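Local coordinates for cell division control protein 4 (Saccharomyces cerevisiae, PDB 3V7D), which recognises phosphorylated proteins such as the CDK inhibitor SIC1 as the substrate-binding subunit of an SCF ubiquitin ligase, directing their ubiquitination and degradation, at residues S307-R312 and D331-I336; S159-G164 and R186-K191; R267-S272 and T291-D296. The protein carries 1 engineered substitution. All blocks are in the same frame, centred on the assembly; numbering follows the deposited sequence.

Contact 1: S307-R312 and D331-I336; sequences SGHTDR and DTTIRI
His-309 crosses the Asp-331 side chain at about a right angle and lays one ring face on Arg-335. From CB outward, its first neighbour is Asp-331 OD2, which lies 3.4 Å from His-309 CB. CG is also close to that oxygen. At ND1 the approach becomes a hydrogen bond: His-309 ND1 donates to Asp-331 OD2 over 2.9 Å, with the acceptor almost exactly in the ring plane. This donor comes in on the syn side of the carboxylate. Next round the ring, His-309 CE1 sits 3.2 Å from Thr-333 OG1. NE2, at the far side, is hydrogen-bonded to Ser-327 OG. Over one face runs the extended chain of Arg-335, its CD set toward the rim in a CH-pi contact 3.7 Å from the centroid of the His-309 ring, 17° off the ring normal.

Asp-331 is held at both oxygens. OD2 takes a second bond on its anti lone pair, from Thr-310 N at 3.0 Å. OD1 accepts from Thr-333 N at 2.8 Å, closing an Asx turn, and from Thr-333 OG1. Both donors reach OD1 from the same face of the carboxylate. With OD2 also bonded twice, the group is gripped at both ends, which should restrict its rotation. Beyond the ring, the Arg-335 guanidinium lies flat over the backbone of Gly-308, with NH1 3.5 Å from Gly-308 CA. The backbone angles at Gly-308 suit glycine. A Gly-His pair reaching the Asp of a tight turn, with a strand Ser on the other imidazole nitrogen, is the signature network of a WD40 beta-propeller blade.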
loop_
_atom_site.group_PDB
_atom_site.type_symbol
_atom_site.label_atom_id
_atom_site.label_comp_id
_atom_site.label_asym_id
_atom_site.label_seq_id
_atom_site.Cartn_x
_atom_site.Cartn_y
_atom_site.Cartn_z
ATOM N N SER B 307 -15.099 -22.247 14.246
ATOM C CA SER B 307 -14.539 -23.471 14.805
ATOM C C SER B 307 -13.906 -24.306 13.707
ATOM O O SER B 307 -14.365 -24.289 12.566
ATOM C CB SER B 307 -15.636 -24.291 15.490
ATOM O OG SER B 307 -16.393 -23.493 16.381
ATOM N N GLY B 308 -12.864 -25.053 14.053
ATOM C CA GLY B 308 -12.192 -25.896 13.082
ATOM C C GLY B 308 -10.704 -26.058 13.329
ATOM O O GLY B 308 -10.147 -27.122 13.055
ATOM N N HIS B 309 -10.053 -25.009 13.827
ATOM C CA HIS B 309 -8.648 -25.115 14.204
ATOM C C HIS B 309 -8.521 -26.169 15.300
ATOM O O HIS B 309 -9.427 -26.337 16.114
ATOM C CB HIS B 309 -8.090 -23.767 14.678
ATOM C CG HIS B 309 -7.691 -22.846 13.562
ATOM N ND1 HIS B 309 -6.603 -23.086 12.748
ATOM C CD2 HIS B 309 -8.227 -21.677 13.134
ATOM C CE1 HIS B 309 -6.492 -22.112 11.863
ATOM N NE2 HIS B 309 -7.465 -21.244 12.076
ATOM N N THR B 310 -7.409 -26.895 15.303
ATOM C CA THR B 310 -7.211 -27.961 16.277
ATOM C C THR B 310 -6.254 -27.540 17.392
ATOM O O THR B 310 -5.878 -28.352 18.240
ATOM C CB THR B 310 -6.690 -29.239 15.608
ATOM O OG1 THR B 310 -5.549 -28.919 14.803
ATOM C CG2 THR B 310 -7.769 -29.857 14.719
ATOM N N ASP B 311 -5.864 -26.271 17.390
ATOM C CA ASP B 311 -4.996 -25.749 18.441
ATOM C C ASP B 311 -5.122 -24.231 18.591
ATOM O O ASP B 311 -5.883 -23.588 17.867
ATOM C CB ASP B 311 -3.544 -26.162 18.196
ATOM C CG ASP B 311 -2.801 -26.452 19.484
ATOM O OD1 ASP B 311 -3.202 -25.905 20.531
ATOM O OD2 ASP B 311 -1.821 -27.224 19.456
ATOM N N ARG B 312 -4.379 -23.676 19.546
ATOM C CA ARG B 312 -4.449 -22.258 19.906
ATOM C C ARG B 312 -4.444 -21.294 18.719
ATOM O O ARG B 312 -3.706 -21.486 17.756
ATOM C CB ARG B 312 -3.276 -21.892 20.812
ATOM C CG ARG B 312 -3.240 -22.601 22.145
ATOM C CD ARG B 312 -2.000 -22.177 22.916
ATOM N NE ARG B 312 -2.099 -22.483 24.338
ATOM C CZ ARG B 312 -1.195 -22.119 25.241
ATOM N NH1 ARG B 312 -0.122 -21.429 24.869
ATOM N NH2 ARG B 312 -1.366 -22.440 26.516
ATOM N N ASP B 331 -1.709 -24.934 15.244
ATOM C CA ASP B 331 -1.849 -26.138 14.424
ATOM C C ASP B 331 -1.133 -26.025 13.076
ATOM O O ASP B 331 -1.290 -26.887 12.217
ATOM C CB ASP B 331 -3.325 -26.538 14.237
ATOM C CG ASP B 331 -4.139 -25.509 13.451
ATOM O OD1 ASP B 331 -3.559 -24.667 12.732
ATOM O OD2 ASP B 331 -5.382 -25.561 13.544
ATOM N N THR B 332 -0.359 -24.949 12.912
ATOM C CA THR B 332 0.437 -24.671 11.710
ATOM C C THR B 332 -0.387 -24.225 10.502
ATOM O O THR B 332 0.171 -23.959 9.438
ATOM C CB THR B 332 1.329 -25.865 11.269
ATOM O OG1 THR B 332 0.511 -26.874 10.663
ATOM C CG2 THR B 332 2.094 -26.457 12.452
ATOM N N THR B 333 -1.706 -24.141 10.653
ATOM C CA THR B 333 -2.549 -23.760 9.523
ATOM C C THR B 333 -3.007 -22.310 9.605
ATOM O O THR B 333 -3.038 -21.706 10.683
ATOM C CB THR B 333 -3.800 -24.660 9.390
ATOM O OG1 THR B 333 -4.750 -24.325 10.409
ATOM C CG2 THR B 333 -3.429 -26.129 9.501
ATOM N N ILE B 334 -3.354 -21.760 8.447
ATOM C CA ILE B 334 -3.994 -20.459 8.358
ATOM C C ILE B 334 -5.361 -20.658 7.724
ATOM O O ILE B 334 -5.477 -21.324 6.696
ATOM C CB ILE B 334 -3.194 -19.501 7.472
ATOM C CG1 ILE B 334 -1.791 -19.293 8.043
ATOM C CG2 ILE B 334 -3.919 -18.176 7.339
ATOM C CD1 ILE B 334 -0.797 -18.780 7.024
ATOM N N ARG B 335 -6.396 -20.089 8.329
ATOM C CA ARG B 335 -7.739 -20.229 7.775
ATOM C C ARG B 335 -8.325 -18.906 7.312
ATOM O O ARG B 335 -8.147 -17.874 7.953
ATOM C CB ARG B 335 -8.682 -20.915 8.771
ATOM C CG ARG B 335 -8.411 -22.400 8.927
ATOM C CD ARG B 335 -9.437 -23.071 9.810
ATOM N NE ARG B 335 -9.396 -24.521 9.649
ATOM C CZ ARG B 335 -10.472 -25.302 9.671
ATOM N NH1 ARG B 335 -11.675 -24.771 9.846
ATOM N NH2 ARG B 335 -10.347 -26.612 9.515
ATOM N N ILE B 336 -9.026 -18.958 6.186
ATOM C CA ILE B 336 -9.721 -17.802 5.647
ATOM C C ILE B 336 -11.214 -18.039 5.808
ATOM O O ILE B 336 -11.731 -19.069 5.382
ATOM C CB ILE B 336 -9.403 -17.615 4.153
ATOM C CG1 ILE B 336 -7.887 -17.624 3.923
ATOM C CG2 ILE B 336 -10.042 -16.335 3.627
ATOM C CD1 ILE B 336 -7.152 -16.486 4.599
#

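Contact 2: S159-G164 and R186-K191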
loop_
_atom_site.group_PDB
_atom_site.type_symbol
_atom_site.label_atom_id
_atom_site.label_comp_id
_atom_site.label_asym_id
_atom_site.label_seq_id
_atom_site.Cartn_x
_atom_site.Cartn_y
_atom_site.Cartn_z
ATOM N N SER B 159 4.793 6.501 33.086
ATOM C CA SER B 159 4.721 5.546 34.188
ATOM C C SER B 159 3.357 5.608 34.862
ATOM O O SER B 159 2.680 6.634 34.813
ATOM C CB SER B 159 5.806 5.838 35.223
ATOM O OG SER B 159 5.580 7.091 35.838
ATOM N N GLY B 160 2.963 4.510 35.497
ATOM C CA GLY B 160 1.678 4.447 36.170
ATOM C C GLY B 160 1.168 3.027 36.319
ATOM O O GLY B 160 0.528 2.692 37.315
ATOM N N HIS B 161 1.444 2.191 35.323
ATOM C CA HIS B 161 1.090 0.780 35.402
ATOM C C HIS B 161 1.811 0.106 36.566
ATOM O O HIS B 161 2.992 0.356 36.804
ATOM C CB HIS B 161 1.417 0.058 34.093
ATOM C CG HIS B 161 0.320 0.113 33.075
ATOM N ND1 HIS B 161 -0.944 -0.380 33.316
ATOM C CD2 HIS B 161 0.303 0.588 31.807
ATOM C CE1 HIS B 161 -1.696 -0.203 32.243
ATOM N NE2 HIS B 161 -0.963 0.382 31.314
ATOM N N ASP B 162 1.089 -0.744 37.289
ATOM C CA ASP B 162 1.665 -1.492 38.400
ATOM C C ASP B 162 2.151 -2.862 37.942
ATOM O O ASP B 162 2.706 -3.631 38.726
ATOM C CB ASP B 162 0.644 -1.634 39.529
ATOM C CG ASP B 162 0.221 -0.295 40.102
ATOM O OD1 ASP B 162 1.107 0.539 40.390
ATOM O OD2 ASP B 162 -0.999 -0.071 40.252
ATOM N N GLY B 163 1.932 -3.162 36.665
ATOM C CA GLY B 163 2.406 -4.395 36.065
ATOM C C GLY B 163 3.006 -4.129 34.695
ATOM O O GLY B 163 2.958 -3.004 34.197
ATOM N N GLY B 164 3.575 -5.163 34.085
ATOM C CA GLY B 164 4.183 -5.030 32.774
ATOM C C GLY B 164 3.180 -4.629 31.709
ATOM O O GLY B 164 2.006 -4.983 31.787
ATOM N N ARG B 186 -5.375 1.569 30.410
ATOM C CA ARG B 186 -5.034 2.963 30.662
ATOM C C ARG B 186 -5.025 3.821 29.400
ATOM O O ARG B 186 -4.543 3.402 28.348
ATOM C CB ARG B 186 -3.688 3.063 31.380
ATOM C CG ARG B 186 -3.771 2.872 32.887
ATOM C CD ARG B 186 -2.389 2.956 33.511
ATOM N NE ARG B 186 -2.431 3.125 34.961
ATOM C CZ ARG B 186 -2.539 2.123 35.827
ATOM N NH1 ARG B 186 -2.628 0.874 35.392
ATOM N NH2 ARG B 186 -2.562 2.370 37.128
ATOM N N VAL B 187 -5.572 5.025 29.522
ATOM C CA VAL B 187 -5.561 5.999 28.441
ATOM C C VAL B 187 -4.536 7.073 28.779
ATOM O O VAL B 187 -4.508 7.572 29.903
ATOM C CB VAL B 187 -6.941 6.660 28.268
ATOM C CG1 VAL B 187 -6.914 7.672 27.130
ATOM C CG2 VAL B 187 -8.011 5.602 28.030
ATOM N N TRP B 188 -3.694 7.423 27.812
ATOM C CA TRP B 188 -2.626 8.383 28.052
ATOM C C TRP B 188 -2.690 9.553 27.078
ATOM O O TRP B 188 -3.124 9.402 25.934
ATOM C CB TRP B 188 -1.258 7.708 27.921
ATOM C CG TRP B 188 -1.098 6.441 28.708
ATOM C CD1 TRP B 188 -1.610 5.217 28.398
ATOM C CD2 TRP B 188 -0.348 6.269 29.917
ATOM N NE1 TRP B 188 -1.238 4.295 29.346
ATOM C CE2 TRP B 188 -0.462 4.916 30.291
ATOM C CE3 TRP B 188 0.401 7.130 30.726
ATOM C CZ2 TRP B 188 0.145 4.403 31.433
ATOM C CZ3 TRP B 188 1.002 6.617 31.862
ATOM C CH2 TRP B 188 0.873 5.266 32.203
ATOM N N ASP B 189 -2.251 10.718 27.540
ATOM C CA ASP B 189 -2.081 11.874 26.675
ATOM C C ASP B 189 -0.595 12.212 26.635
ATOM O O ASP B 189 -0.026 12.659 27.632
ATOM C CB ASP B 189 -2.886 13.067 27.201
ATOM C CG ASP B 189 -2.866 14.261 26.253
ATOM O OD1 ASP B 189 -1.777 14.656 25.780
ATOM O OD2 ASP B 189 -3.951 14.814 25.981
ATOM N N ILE B 190 0.027 11.999 25.480
ATOM C CA ILE B 190 1.458 12.254 25.322
ATOM C C ILE B 190 1.815 13.718 25.577
ATOM O O ILE B 190 2.806 14.021 26.242
ATOM C CB ILE B 190 1.951 11.838 23.922
ATOM C CG1 ILE B 190 1.868 10.322 23.765
ATOM C CG2 ILE B 190 3.382 12.292 23.693
ATOM C CD1 ILE B 190 2.312 9.819 22.407
ATOM N N LYS B 191 0.990 14.623 25.067
ATOM C CA LYS B 191 1.280 16.047 25.161
ATOM C C LYS B 191 1.079 16.599 26.568
ATOM O O LYS B 191 1.565 17.686 26.882
ATOM C CB LYS B 191 0.452 16.837 24.145
ATOM C CG LYS B 191 0.741 16.458 22.694
ATOM C CD LYS B 191 -0.312 17.011 21.737
ATOM C CE LYS B 191 -1.720 16.658 22.197
ATOM N NZ LYS B 191 -1.859 15.197 22.471
#
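Arg-186 and Trp-188 of the strand meet the His-161 side chain from the loop before the blade, within the second WD repeat of the beta-propeller. His-161 and Arg-186 run past each other in opposite directions. Arg-186 CD makes a CH-pi contact over the middle of the imidazole, 3.6 Å from the centroid of the His-161 ring and 14° off its normal. The Arg-186 chain is extended from CG to NE, which carries the guanidinium past the ring to the loop backbone. There one guanidinium face lies on Gly-160 O, with Arg-186 NH2 3.1 Å from Gly-160 O at an angle too poor for a hydrogen bond.

Trp-188 meets the loop differently, with the rim of its six-membered ring. Its CZ2 comes to 3.8 Å from His-161 CD2. The two rings meet obliquely, their planes 53° apart. Gly-160 N lies at the tryptophan edge, close to the ring plane. Gly-160 has a phi of 156°, a value that suits glycine, and its backbone comes close to both Arg-186 and Trp-188.

Two residues further out position this shell. Asp-182 OD2 accepts from His-161 ND1 and Asp-162 N, and makes a salt bridge with Arg-186 NH1. Ser-178 OG is hydrogen-bonded to both His-161 NE2 and Trp-188 NE1, so Asp, His, Ser and Trp form the hydrogen-bonded tetrad of WD40 blades. Asp-162 adds an opposite charge nearby, its OD2 4.3 Å from Arg-186 NH2, too far for a salt bridge. At the outer end of the indole, Trp-188 CZ3 sits 3.4 Å from Ser-159 O, which lies near the plane of the ring.

Contact 3: R267-S272 and T291-D296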
loop_
_atom_site.group_PDB
_atom_site.type_symbol
_atom_site.label_atom_id
_atom_site.label_comp_id
_atom_site.label_asym_id
_atom_site.label_seq_id
_atom_site.Cartn_x
_atom_site.Cartn_y
_atom_site.Cartn_z
ATOM N N ARG B 267 -18.511 -12.166 26.530
ATOM C CA ARG B 267 -18.155 -13.517 26.949
ATOM C C ARG B 267 -18.479 -14.512 25.850
ATOM O O ARG B 267 -19.460 -14.356 25.120
ATOM C CB ARG B 267 -18.895 -13.911 28.228
ATOM C CG ARG B 267 -18.372 -13.262 29.484
ATOM C CD ARG B 267 -19.193 -13.672 30.698
ATOM N NE ARG B 267 -19.663 -12.509 31.438
ATOM C CZ ARG B 267 -18.887 -11.778 32.227
ATOM N NH1 ARG B 267 -17.607 -12.091 32.375
ATOM N NH2 ARG B 267 -19.387 -10.735 32.870
ATOM N N GLY B 268 -17.648 -15.541 25.739
ATOM C CA GLY B 268 -17.800 -16.534 24.694
ATOM C C GLY B 268 -16.657 -17.529 24.686
ATOM O O GLY B 268 -16.872 -18.727 24.499
ATOM N N HIS B 269 -15.441 -17.033 24.891
ATOM C CA HIS B 269 -14.261 -17.891 24.885
ATOM C C HIS B 269 -14.075 -18.665 26.189
ATOM O O HIS B 269 -14.498 -18.221 27.256
ATOM C CB HIS B 269 -13.010 -17.080 24.542
ATOM C CG HIS B 269 -12.971 -16.621 23.119
ATOM N ND1 HIS B 269 -12.935 -17.501 22.058
ATOM C CD2 HIS B 269 -12.985 -15.381 22.579
ATOM C CE1 HIS B 269 -12.913 -16.821 20.926
ATOM N NE2 HIS B 269 -12.944 -15.532 21.214
ATOM N N MET B 270 -13.447 -19.831 26.084
ATOM C CA MET B 270 -13.219 -20.700 27.234
ATOM C C MET B 270 -11.767 -20.621 27.678
ATOM O O MET B 270 -11.353 -21.316 28.605
ATOM C CB MET B 270 -13.577 -22.147 26.893
ATOM C CG MET B 270 -15.056 -22.395 26.612
ATOM S SD MET B 270 -16.094 -22.297 28.087
ATOM C CE MET B 270 -16.728 -20.627 27.963
ATOM N N ALA B 271 -10.995 -19.781 27.000
ATOM C CA ALA B 271 -9.588 -19.602 27.326
ATOM C C ALA B 271 -9.139 -18.198 26.951
ATOM O O ALA B 271 -9.909 -17.426 26.371
ATOM C CB ALA B 271 -8.735 -20.646 26.624
ATOM N N SER B 272 -7.895 -17.876 27.293
ATOM C CA SER B 272 -7.356 -16.533 27.115
ATOM C C SER B 272 -7.607 -15.971 25.720
ATOM O O SER B 272 -7.482 -16.681 24.721
ATOM C CB SER B 272 -5.857 -16.523 27.422
ATOM O OG SER B 272 -5.263 -15.308 26.999
ATOM N N THR B 291 -10.708 -21.306 18.922
ATOM C CA THR B 291 -11.822 -20.724 18.184
ATOM C C THR B 291 -11.679 -19.216 18.037
ATOM O O THR B 291 -10.946 -18.567 18.786
ATOM C CB THR B 291 -13.170 -20.990 18.885
ATOM O OG1 THR B 291 -13.251 -20.203 20.083
ATOM C CG2 THR B 291 -13.326 -22.467 19.231
ATOM N N LEU B 292 -12.393 -18.661 17.067
ATOM C CA LEU B 292 -12.509 -17.218 16.954
ATOM C C LEU B 292 -13.971 -16.821 17.050
ATOM O O LEU B 292 -14.857 -17.609 16.723
ATOM C CB LEU B 292 -11.930 -16.717 15.634
ATOM C CG LEU B 292 -10.473 -17.071 15.345
ATOM C CD1 LEU B 292 -10.401 -18.304 14.457
ATOM C CD2 LEU B 292 -9.781 -15.894 14.702
ATOM N N ILE B 293 -14.221 -15.598 17.501
ATOM C CA ILE B 293 -15.580 -15.083 17.526
ATOM C C ILE B 293 -15.655 -13.743 16.807
ATOM O O ILE B 293 -14.796 -12.879 16.991
ATOM C CB ILE B 293 -16.123 -14.950 18.970
ATOM C CG1 ILE B 293 -16.117 -16.312 19.667
ATOM C CG2 ILE B 293 -17.530 -14.394 18.953
ATOM C CD1 ILE B 293 -16.722 -16.298 21.062
ATOM N N VAL B 294 -16.674 -13.591 15.967
ATOM C CA VAL B 294 -16.936 -12.325 15.298
ATOM C C VAL B 294 -18.010 -11.581 16.074
ATOM O O VAL B 294 -19.136 -12.058 16.199
ATOM C CB VAL B 294 -17.417 -12.539 13.857
ATOM C CG1 VAL B 294 -17.580 -11.201 13.151
ATOM C CG2 VAL B 294 -16.448 -13.435 13.102
ATOM N N TRP B 295 -17.657 -10.414 16.603
ATOM C CA TRP B 295 -18.567 -9.663 17.460
ATOM C C TRP B 295 -19.162 -8.450 16.753
ATOM O O TRP B 295 -18.576 -7.912 15.814
ATOM C CB TRP B 295 -17.844 -9.188 18.720
ATOM C CG TRP B 295 -17.134 -10.260 19.491
ATOM C CD1 TRP B 295 -15.827 -10.636 19.360
ATOM C CD2 TRP B 295 -17.684 -11.074 20.533
ATOM N NE1 TRP B 295 -15.533 -11.641 20.250
ATOM C CE2 TRP B 295 -16.656 -11.926 20.984
ATOM C CE3 TRP B 295 -18.947 -11.171 21.124
ATOM C CZ2 TRP B 295 -16.853 -12.864 21.994
ATOM C CZ3 TRP B 295 -19.141 -12.102 22.128
ATOM C CH2 TRP B 295 -18.101 -12.937 22.551
ATOM N N ASP B 296 -20.331 -8.026 17.224
ATOM C CA ASP B 296 -20.934 -6.767 16.805
ATOM C C ASP B 296 -20.970 -5.859 18.028
ATOM O O ASP B 296 -21.886 -5.941 18.844
ATOM C CB ASP B 296 -22.351 -7.001 16.271
ATOM C CG ASP B 296 -22.955 -5.760 15.626
ATOM O OD1 ASP B 296 -22.765 -4.643 16.149
ATOM O OD2 ASP B 296 -23.633 -5.905 14.588
#
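The imidazole of His-269 and the indole of Trp-295 are joined by Ile-293, in the fourth WD repeat of the propeller. Over one face of the imidazole lies Ile-293 CD1, 3.9 Å from the centroid of the His-269 ring and 12° off its normal, a CH-pi contact. Over one face of the indole lies the other branch, Ile-293 CG2. The branches part because CG1 is anti to the carbonyl carbon (chi1 -59°) while CG2 is anti to the backbone N.

The ring edges meet polar atoms. Thr-291 OG1 lies in the plane of the imidazole and takes a weak hydrogen bond from His-269 ND1, 3.4 Å long and bent to 125°. A stronger hold on ND1 comes from Asp-289 OD2. Asp-289 also accepts from Met-270 N and, through OD1, is hydrogen-bonded to Thr-291 OG1. Ser-285 OG joins His-269 NE2 to Trp-295 NE1, completing the Asp-His-Ser-Trp tetrad of a WD40 blade.

The His-269 and Ile-293 side chains reach toward each other tip to tip, and behind the CD1 methyl Ile-293 CG1 comes to 3.5 Å from His-269 CE1. Gly-268 brings the loop backbone down onto the same isoleucine, with Gly-268 CA 3.8 Å from Ile-293 CD1. At the indole rim, Arg-267 O sits in the ring plane, 3.2 Å from Trp-295 CH2.

Overall arrangement
After the F-box and the helices that follow it, the chain enters the propeller, and the three contacts follow in series; none nests or crosses. Contact 2 comes first, closing the loop 159-191. Contact 3 closes 267-296, and contact 1 closes 307-336. Each time, the loop that leaves the last strand of one four-stranded sheet is tied to the third strand of the next blade or its leading turn. Contact 2 stands apart, its centre about 27 Å from that of contact 3 and about 35 Å from that of contact 1. Contacts 3 and 1 belong to adjacent blades and touch, with Leu-292 CD1 packed against His-309 CD2.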